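Local coordinates for GH26A (Muricauda sp. MAR_2010_75, PDB 6Q75), which probably hydrolyses glycosidic bonds in polysaccharides, as a glycoside hydrolase of family 26, at residues V168-N179 against N213-P223. Numbering follows the deposited sequence.
Sequences VPILWRPYHEMN and NLIWVWNANGP
Asn179 grips the backbone of Asn221 with both ends of its amide: OD1 accepts from Asn221 N at 2.8 Å, and ND2 donates to Asn221 O at 2.7 Å. A chi1 of 57° sets CG between its own backbone N and carbonyl carbon, turning the amide onto that strand. An alanine here would probably leave Asn221 N and O without these mates and the loop at Asn179 less firmly tied to the strand. Next door, Met178 folds back so that CE sits over the face of the Trp218 five-membered ring, 3.8 Å from its centroid, a CH-pi contact, with SD oblique to the ring as a Met-aromatic contact. Glu177 N bonds Asn219 O at 2.7 Å, while Arg173 NE reaches Asn219 OD1 at 2.9 Å in the guanidinium plane; Thr106 holds Arg173 NH2 and Asp250 takes Asn219 ND2. Deeper in, strands 170-173 and 214-221 pair in parallel, and Trp172 drives its edge into the face of Trp216, planes at 88°. A water ties Pro174 O and Val217 O to Asn219 N where the two segments part. These are neighbouring strands of the family's (β/α)8 barrel. His176 and Glu177, the latter also bonded to Trp182, bind a Tris molecule, probably from the crystallisation liquor, which may mark the sugar-binding pocket expected at the strands' C-terminal ends.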
ATOM      1  N   VAL A 168      -6.922 -12.063   9.671  1.00 23.66           N
ATOM      2  CA  VAL A 168      -5.936 -10.986   9.547  1.00 22.30           C
ATOM      3  C   VAL A 168      -6.538  -9.877   8.691  1.00 24.38           C
ATOM      4  O   VAL A 168      -6.811 -10.109   7.504  1.00 21.81           O
ATOM      5  CB  VAL A 168      -4.616 -11.487   8.936  1.00 21.81           C
ATOM      6  CG1 VAL A 168      -3.519 -10.333   8.913  1.00 20.84           C
ATOM      7  CG2 VAL A 168      -4.093 -12.713   9.684  1.00 22.63           C
ATOM      8  N   PRO A 169      -6.716  -8.662   9.219  1.00 21.40           N
ATOM      9  CA  PRO A 169      -7.109  -7.536   8.372  1.00 20.80           C
ATOM     10  C   PRO A 169      -5.887  -7.030   7.627  1.00 24.06           C
ATOM     11  O   PRO A 169      -4.779  -7.029   8.173  1.00 20.61           O
ATOM     12  CB  PRO A 169      -7.591  -6.489   9.388  1.00 21.05           C
ATOM     13  CG  PRO A 169      -6.680  -6.731  10.573  1.00 25.98           C
ATOM     14  CD  PRO A 169      -6.354  -8.230  10.581  1.00 25.64           C
ATOM     15  N   ILE A 170      -6.087  -6.569   6.386  1.00 19.30           N
ATOM     16  CA  ILE A 170      -4.965  -6.207   5.513  1.00 19.78           C
ATOM     17  C   ILE A 170      -5.102  -4.757   5.060  1.00 19.62           C
ATOM     18  O   ILE A 170      -6.130  -4.379   4.501  1.00 18.76           O
ATOM     19  CB  ILE A 170      -4.898  -7.143   4.290  1.00 21.03           C
ATOM     20  CG1 ILE A 170      -4.886  -8.609   4.748  1.00 22.43           C
ATOM     21  CG2 ILE A 170      -3.722  -6.764   3.352  1.00 20.29           C
ATOM     22  CD1 ILE A 170      -3.645  -9.020   5.481  1.00 23.36           C
ATOM     23  N   LEU A 171      -4.057  -3.934   5.285  1.00 17.39           N
ATOM     24  CA  LEU A 171      -4.009  -2.659   4.582  1.00 16.88           C
ATOM     25  C   LEU A 171      -3.576  -2.944   3.146  1.00 18.03           C
ATOM     26  O   LEU A 171      -2.384  -3.117   2.864  1.00 19.17           O
ATOM     27  CB  LEU A 171      -3.031  -1.698   5.275  1.00 16.56           C
ATOM     28  CG  LEU A 171      -3.451  -1.346   6.704  1.00 18.38           C
ATOM     29  CD1 LEU A 171      -2.287  -0.631   7.430  1.00 17.29           C
ATOM     30  CD2 LEU A 171      -4.701  -0.449   6.728  1.00 19.44           C
ATOM     31  N   TRP A 172      -4.549  -3.023   2.225  1.00 18.31           N
ATOM     32  CA  TRP A 172      -4.330  -3.515   0.869  1.00 16.41           C
ATOM     33  C   TRP A 172      -4.109  -2.333  -0.073  1.00 19.01           C
ATOM     34  O   TRP A 172      -4.964  -1.449  -0.152  1.00 19.77           O
ATOM     35  CB  TRP A 172      -5.564  -4.340   0.468  1.00 17.04           C
ATOM     36  CG  TRP A 172      -5.675  -4.779  -0.934  1.00 17.31           C
ATOM     37  CD1 TRP A 172      -6.715  -4.528  -1.789  1.00 17.44           C
ATOM     38  CD2 TRP A 172      -4.748  -5.600  -1.657  1.00 19.94           C
ATOM     39  NE1 TRP A 172      -6.480  -5.119  -3.014  1.00 17.36           N
ATOM     40  CE2 TRP A 172      -5.290  -5.796  -2.955  1.00 18.13           C
ATOM     41  CE3 TRP A 172      -3.512  -6.185  -1.337  1.00 18.95           C
ATOM     42  CZ2 TRP A 172      -4.642  -6.543  -3.939  1.00 17.93           C
ATOM     43  CZ3 TRP A 172      -2.850  -6.913  -2.324  1.00 20.05           C
ATOM     44  CH2 TRP A 172      -3.440  -7.108  -3.610  1.00 19.47           C
ATOM     45  N   ARG A 173      -2.932  -2.275  -0.747  1.00 17.45           N
ATOM     46  CA  ARG A 173      -2.544  -1.119  -1.560  1.00 15.06           C
ATOM     47  C   ARG A 173      -2.232  -1.574  -2.987  1.00 16.09           C
ATOM     48  O   ARG A 173      -1.067  -1.705  -3.376  1.00 18.43           O
ATOM     49  CB  ARG A 173      -1.361  -0.353  -0.931  1.00 16.11           C
ATOM     50  CG  ARG A 173      -1.274  -0.457   0.606  1.00 17.03           C
ATOM     51  CD  ARG A 173      -0.284   0.580   1.161  1.00 16.82           C
ATOM     52  NE  ARG A 173       0.958   0.619   0.371  1.00 17.62           N
ATOM     53  CZ  ARG A 173       1.935  -0.280   0.483  1.00 18.12           C
ATOM     54  NH1 ARG A 173       3.015  -0.175  -0.284  1.00 17.40           N
ATOM     55  NH2 ARG A 173       1.828  -1.301   1.339  1.00 17.33           N
ATOM     56  N   PRO A 174      -3.258  -1.891  -3.782  1.00 16.49           N
ATOM     57  CA  PRO A 174      -3.030  -2.320  -5.166  1.00 16.01           C
ATOM     58  C   PRO A 174      -2.801  -1.163  -6.143  1.00 16.15           C
ATOM     59  O   PRO A 174      -3.309  -0.052  -5.974  1.00 16.08           O
ATOM     60  CB  PRO A 174      -4.335  -3.064  -5.498  1.00 16.71           C
ATOM     61  CG  PRO A 174      -5.400  -2.222  -4.742  1.00 16.35           C
ATOM     62  CD  PRO A 174      -4.676  -1.748  -3.440  1.00 16.51           C
ATOM     63  N   TYR A 175      -2.067  -1.466  -7.214  1.00 16.58           N
ATOM     64  CA  TYR A 175      -1.892  -0.558  -8.356  1.00 14.97           C
ATOM     65  C   TYR A 175      -1.444   0.828  -7.879  1.00 15.41           C
ATOM     66  O   TYR A 175      -2.020   1.858  -8.236  1.00 17.62           O
ATOM     67  CB  TYR A 175      -3.158  -0.454  -9.183  1.00 16.24           C
ATOM     68  CG  TYR A 175      -3.591  -1.770  -9.807  1.00 17.72           C
ATOM     69  CD1 TYR A 175      -2.710  -2.526 -10.596  1.00 15.93           C
ATOM     70  CD2 TYR A 175      -4.878  -2.252  -9.621  1.00 17.21           C
ATOM     71  CE1 TYR A 175      -3.111  -3.742 -11.176  1.00 18.11           C
ATOM     72  CE2 TYR A 175      -5.291  -3.463 -10.218  1.00 19.17           C
ATOM     73  CZ  TYR A 175      -4.398  -4.195 -10.977  1.00 20.77           C
ATOM     74  OH  TYR A 175      -4.803  -5.395 -11.550  1.00 21.71           O
ATOM     75  N   HIS A 176      -0.423   0.821  -7.042  1.00 14.29           N
ATOM     76  CA  HIS A 176       0.065   2.016  -6.373  1.00 15.03           C
ATOM     77  C   HIS A 176       0.804   2.940  -7.350  1.00 16.17           C
ATOM     78  O   HIS A 176       1.196   2.548  -8.454  1.00 16.00           O
ATOM     79  CB  HIS A 176       0.999   1.620  -5.229  1.00 16.83           C
ATOM     80  CG  HIS A 176       2.185   0.850  -5.714  1.00 19.30           C
ATOM     81  ND1 HIS A 176       2.068  -0.386  -6.305  1.00 20.33           N
ATOM     82  CD2 HIS A 176       3.496   1.175  -5.774  1.00 18.84           C
ATOM     83  CE1 HIS A 176       3.265  -0.812  -6.676  1.00 19.65           C
ATOM     84  NE2 HIS A 176       4.152   0.117  -6.353  1.00 19.31           N
ATOM     85  N   GLU A 177       0.981   4.197  -6.934  1.00 15.46           N
ATOM     86  CA  GLU A 177       1.677   5.210  -7.757  1.00 17.14           C
ATOM     87  C   GLU A 177       1.019   5.350  -9.138  1.00 18.19           C
ATOM     88  O   GLU A 177       1.672   5.605 -10.156  1.00 17.21           O
ATOM     89  CB  GLU A 177       3.176   4.888  -7.865  1.00 16.81           C
ATOM     90  CG  GLU A 177       3.869   5.021  -6.481  1.00 17.28           C
ATOM     91  CD  GLU A 177       5.379   4.718  -6.471  1.00 20.47           C
ATOM     92  OE1 GLU A 177       5.989   4.460  -7.542  1.00 19.91           O
ATOM     93  OE2 GLU A 177       5.972   4.781  -5.370  1.00 20.47           O
ATOM     94  N   MET A 178      -0.309   5.257  -9.155  1.00 16.51           N
ATOM     95  CA  MET A 178      -1.043   5.218 -10.416  1.00 18.07           C
ATOM     96  C   MET A 178      -1.073   6.563 -11.121  1.00 18.04           C
ATOM     97  O   MET A 178      -1.415   6.609 -12.311  1.00 16.46           O
ATOM     98  CB  MET A 178      -2.470   4.729 -10.153  1.00 18.26           C
ATOM     99  CG  MET A 178      -3.389   5.770  -9.488  1.00 21.05           C
ATOM    100  SD  MET A 178      -2.989   6.171  -7.762  1.00 21.74           S
ATOM    101  CE  MET A 178      -3.453   4.703  -6.876  1.00 19.35           C
ATOM    102  N   ASN A 179      -0.716   7.655 -10.425  1.00 17.37           N
ATOM    103  CA  ASN A 179      -0.624   8.949 -11.088  1.00 17.94           C
ATOM    104  C   ASN A 179       0.724   9.141 -11.761  1.00 18.28           C
ATOM    105  O   ASN A 179       0.904  10.122 -12.492  1.00 19.26           O
ATOM    106  CB  ASN A 179      -0.908  10.098 -10.097  1.00 19.56           C
ATOM    107  CG  ASN A 179       0.017  10.086  -8.886  1.00 17.94           C
ATOM    108  OD1 ASN A 179       0.420   9.031  -8.410  1.00 16.55           O
ATOM    109  ND2 ASN A 179       0.366  11.283  -8.385  1.00 19.42           N
ATOM    110  N   ASN A 213     -11.881  -8.815   4.569  1.00 23.58           N
ATOM    111  CA  ASN A 213     -10.830  -8.445   5.501  1.00 23.00           C
ATOM    112  C   ASN A 213      -9.889  -7.388   4.939  1.00 22.81           C
ATOM    113  O   ASN A 213      -8.840  -7.134   5.541  1.00 22.06           O
ATOM    114  CB  ASN A 213     -10.033  -9.681   5.909  1.00 24.31           C
ATOM    115  CG  ASN A 213      -9.322 -10.298   4.730  1.00 25.90           C
ATOM    116  OD1 ASN A 213      -9.863 -10.316   3.610  1.00 26.28           O
ATOM    117  ND2 ASN A 213      -8.103 -10.794   4.953  1.00 24.36           N
ATOM    118  N   LEU A 214     -10.220  -6.772   3.808  1.00 20.80           N
ATOM    119  CA  LEU A 214      -9.347  -5.776   3.193  1.00 19.76           C
ATOM    120  C   LEU A 214      -9.764  -4.361   3.573  1.00 21.30           C
ATOM    121  O   LEU A 214     -10.955  -4.044   3.640  1.00 24.56           O
ATOM    122  CB  LEU A 214      -9.350  -5.914   1.673  1.00 21.77           C
ATOM    123  CG  LEU A 214      -9.163  -7.343   1.142  1.00 22.15           C
ATOM    124  CD1 LEU A 214      -9.241  -7.379  -0.376  1.00 23.09           C
ATOM    125  CD2 LEU A 214      -7.821  -7.884   1.607  1.00 23.21           C
ATOM    126  N   ILE A 215      -8.771  -3.540   3.920  1.00 19.03           N
ATOM    127  CA  ILE A 215      -8.914  -2.094   4.008  1.00 19.11           C
ATOM    128  C   ILE A 215      -8.311  -1.528   2.735  1.00 20.50           C
ATOM    129  O   ILE A 215      -7.129  -1.763   2.448  1.00 21.54           O
ATOM    130  CB  ILE A 215      -8.207  -1.540   5.260  1.00 20.08           C
ATOM    131  CG1 ILE A 215      -8.991  -1.947   6.520  1.00 21.49           C
ATOM    132  CG2 ILE A 215      -8.078  -0.018   5.198  1.00 22.20           C
ATOM    133  CD1 ILE A 215      -8.183  -1.804   7.791  1.00 24.19           C
ATOM    134  N   TRP A 216      -9.095  -0.782   1.961  1.00 20.20           N
ATOM    135  CA  TRP A 216      -8.657  -0.408   0.621  1.00 19.93           C
ATOM    136  C   TRP A 216      -7.856   0.880   0.675  1.00 20.50           C
ATOM    137  O   TRP A 216      -8.408   1.957   0.929  1.00 20.60           O
ATOM    138  CB  TRP A 216      -9.838  -0.283  -0.337  1.00 21.29           C
ATOM    139  CG  TRP A 216     -10.341  -1.658  -0.712  1.00 21.69           C
ATOM    140  CD1 TRP A 216     -11.072  -2.514   0.065  1.00 24.46           C
ATOM    141  CD2 TRP A 216     -10.037  -2.372  -1.920  1.00 22.74           C
ATOM    142  NE1 TRP A 216     -11.289  -3.696  -0.613  1.00 23.92           N
ATOM    143  CE2 TRP A 216     -10.659  -3.631  -1.829  1.00 22.16           C
ATOM    144  CE3 TRP A 216      -9.337  -2.052  -3.084  1.00 21.38           C
ATOM    145  CZ2 TRP A 216     -10.573  -4.578  -2.847  1.00 24.43           C
ATOM    146  CZ3 TRP A 216      -9.257  -2.988  -4.094  1.00 22.25           C
ATOM    147  CH2 TRP A 216      -9.895  -4.236  -3.974  1.00 19.80           C
ATOM    148  N   VAL A 217      -6.560   0.773   0.391  1.00 16.63           N
ATOM    149  CA  VAL A 217      -5.660   1.920   0.479  1.00 17.49           C
ATOM    150  C   VAL A 217      -5.349   2.341  -0.944  1.00 18.95           C
ATOM    151  O   VAL A 217      -4.687   1.603  -1.688  1.00 17.25           O
ATOM    152  CB  VAL A 217      -4.372   1.606   1.243  1.00 16.91           C
ATOM    153  CG1 VAL A 217      -3.504   2.910   1.356  1.00 17.29           C
ATOM    154  CG2 VAL A 217      -4.689   1.033   2.635  1.00 18.01           C
ATOM    155  N   TRP A 218      -5.810   3.539  -1.309  1.00 17.80           N
ATOM    156  CA  TRP A 218      -5.519   4.144  -2.602  1.00 16.04           C
ATOM    157  C   TRP A 218      -4.219   4.917  -2.431  1.00 15.40           C
ATOM    158  O   TRP A 218      -4.199   5.923  -1.731  1.00 17.97           O
ATOM    159  CB  TRP A 218      -6.678   5.054  -3.007  1.00 18.36           C
ATOM    160  CG  TRP A 218      -6.537   5.784  -4.331  1.00 19.11           C
ATOM    161  CD1 TRP A 218      -6.933   5.342  -5.578  1.00 18.09           C
ATOM    162  CD2 TRP A 218      -6.039   7.106  -4.515  1.00 18.78           C
ATOM    163  NE1 TRP A 218      -6.691   6.315  -6.523  1.00 16.68           N
ATOM    164  CE2 TRP A 218      -6.136   7.405  -5.896  1.00 20.59           C
ATOM    165  CE3 TRP A 218      -5.503   8.072  -3.645  1.00 19.14           C
ATOM    166  CZ2 TRP A 218      -5.716   8.619  -6.425  1.00 18.86           C
ATOM    167  CZ3 TRP A 218      -5.085   9.284  -4.184  1.00 21.28           C
ATOM    168  CH2 TRP A 218      -5.199   9.548  -5.550  1.00 22.70           C
ATOM    169  N   ASN A 219      -3.129   4.422  -3.043  1.00 16.77           N
ATOM    170  CA  ASN A 219      -1.761   4.856  -2.724  1.00 16.12           C
ATOM    171  C   ASN A 219      -1.165   5.488  -3.983  1.00 17.39           C
ATOM    172  O   ASN A 219      -0.737   4.772  -4.895  1.00 17.33           O
ATOM    173  CB  ASN A 219      -0.927   3.652  -2.255  1.00 18.56           C
ATOM    174  CG  ASN A 219       0.395   4.037  -1.561  1.00 20.29           C
ATOM    175  OD1 ASN A 219       0.925   3.247  -0.779  1.00 21.81           O
ATOM    176  ND2 ASN A 219       0.930   5.235  -1.847  1.00 18.96           N
ATOM    177  N   ALA A 220      -1.105   6.817  -4.018  1.00 16.28           N
ATOM    178  CA  ALA A 220      -0.568   7.550  -5.152  1.00 19.38           C
ATOM    179  C   ALA A 220       0.904   7.888  -4.925  1.00 19.13           C
ATOM    180  O   ALA A 220       1.529   7.459  -3.953  1.00 19.10           O
ATOM    181  CB  ALA A 220      -1.396   8.814  -5.392  1.00 19.75           C
ATOM    182  N   ASN A 221       1.472   8.648  -5.858  1.00 18.51           N
ATOM    183  CA  ASN A 221       2.809   9.229  -5.722  1.00 16.58           C
ATOM    184  C   ASN A 221       2.703  10.734  -5.525  1.00 17.09           C
ATOM    185  O   ASN A 221       1.810  11.379  -6.060  1.00 18.96           O
ATOM    186  CB  ASN A 221       3.647   8.957  -6.979  1.00 18.22           C
ATOM    187  CG  ASN A 221       5.152   8.959  -6.692  1.00 20.48           C
ATOM    188  OD1 ASN A 221       5.708   7.926  -6.340  1.00 21.04           O
ATOM    189  ND2 ASN A 221       5.796  10.116  -6.830  1.00 22.14           N
ATOM    190  N   GLY A 222       3.637  11.323  -4.765  1.00 19.42           N
ATOM    191  CA  GLY A 222       3.718  12.764  -4.769  1.00 20.08           C
ATOM    192  C   GLY A 222       3.815  13.318  -6.186  1.00 22.28           C
ATOM    193  O   GLY A 222       4.603  12.826  -7.006  1.00 22.99           O
ATOM    194  N   PRO A 223       3.009  14.329  -6.516  1.00 21.69           N
ATOM    195  CA  PRO A 223       3.005  14.844  -7.894  1.00 23.19           C
ATOM    196  C   PRO A 223       4.298  15.563  -8.251  1.00 23.40           C
ATOM    197  O   PRO A 223       4.944  16.177  -7.402  1.00 23.01           O
ATOM    198  CB  PRO A 223       1.826  15.819  -7.915  1.00 28.93           C
ATOM    199  CG  PRO A 223       0.950  15.405  -6.710  1.00 29.66           C
ATOM    200  CD  PRO A 223       1.957  14.948  -5.683  1.00 26.16           C
TER
HETATM  201  O   HOH W   1       2.934   1.895  -2.306  1.00 22.07           O
HETATM  202  O   HOH W   2      -3.004   1.649  -3.871  1.00 19.49           O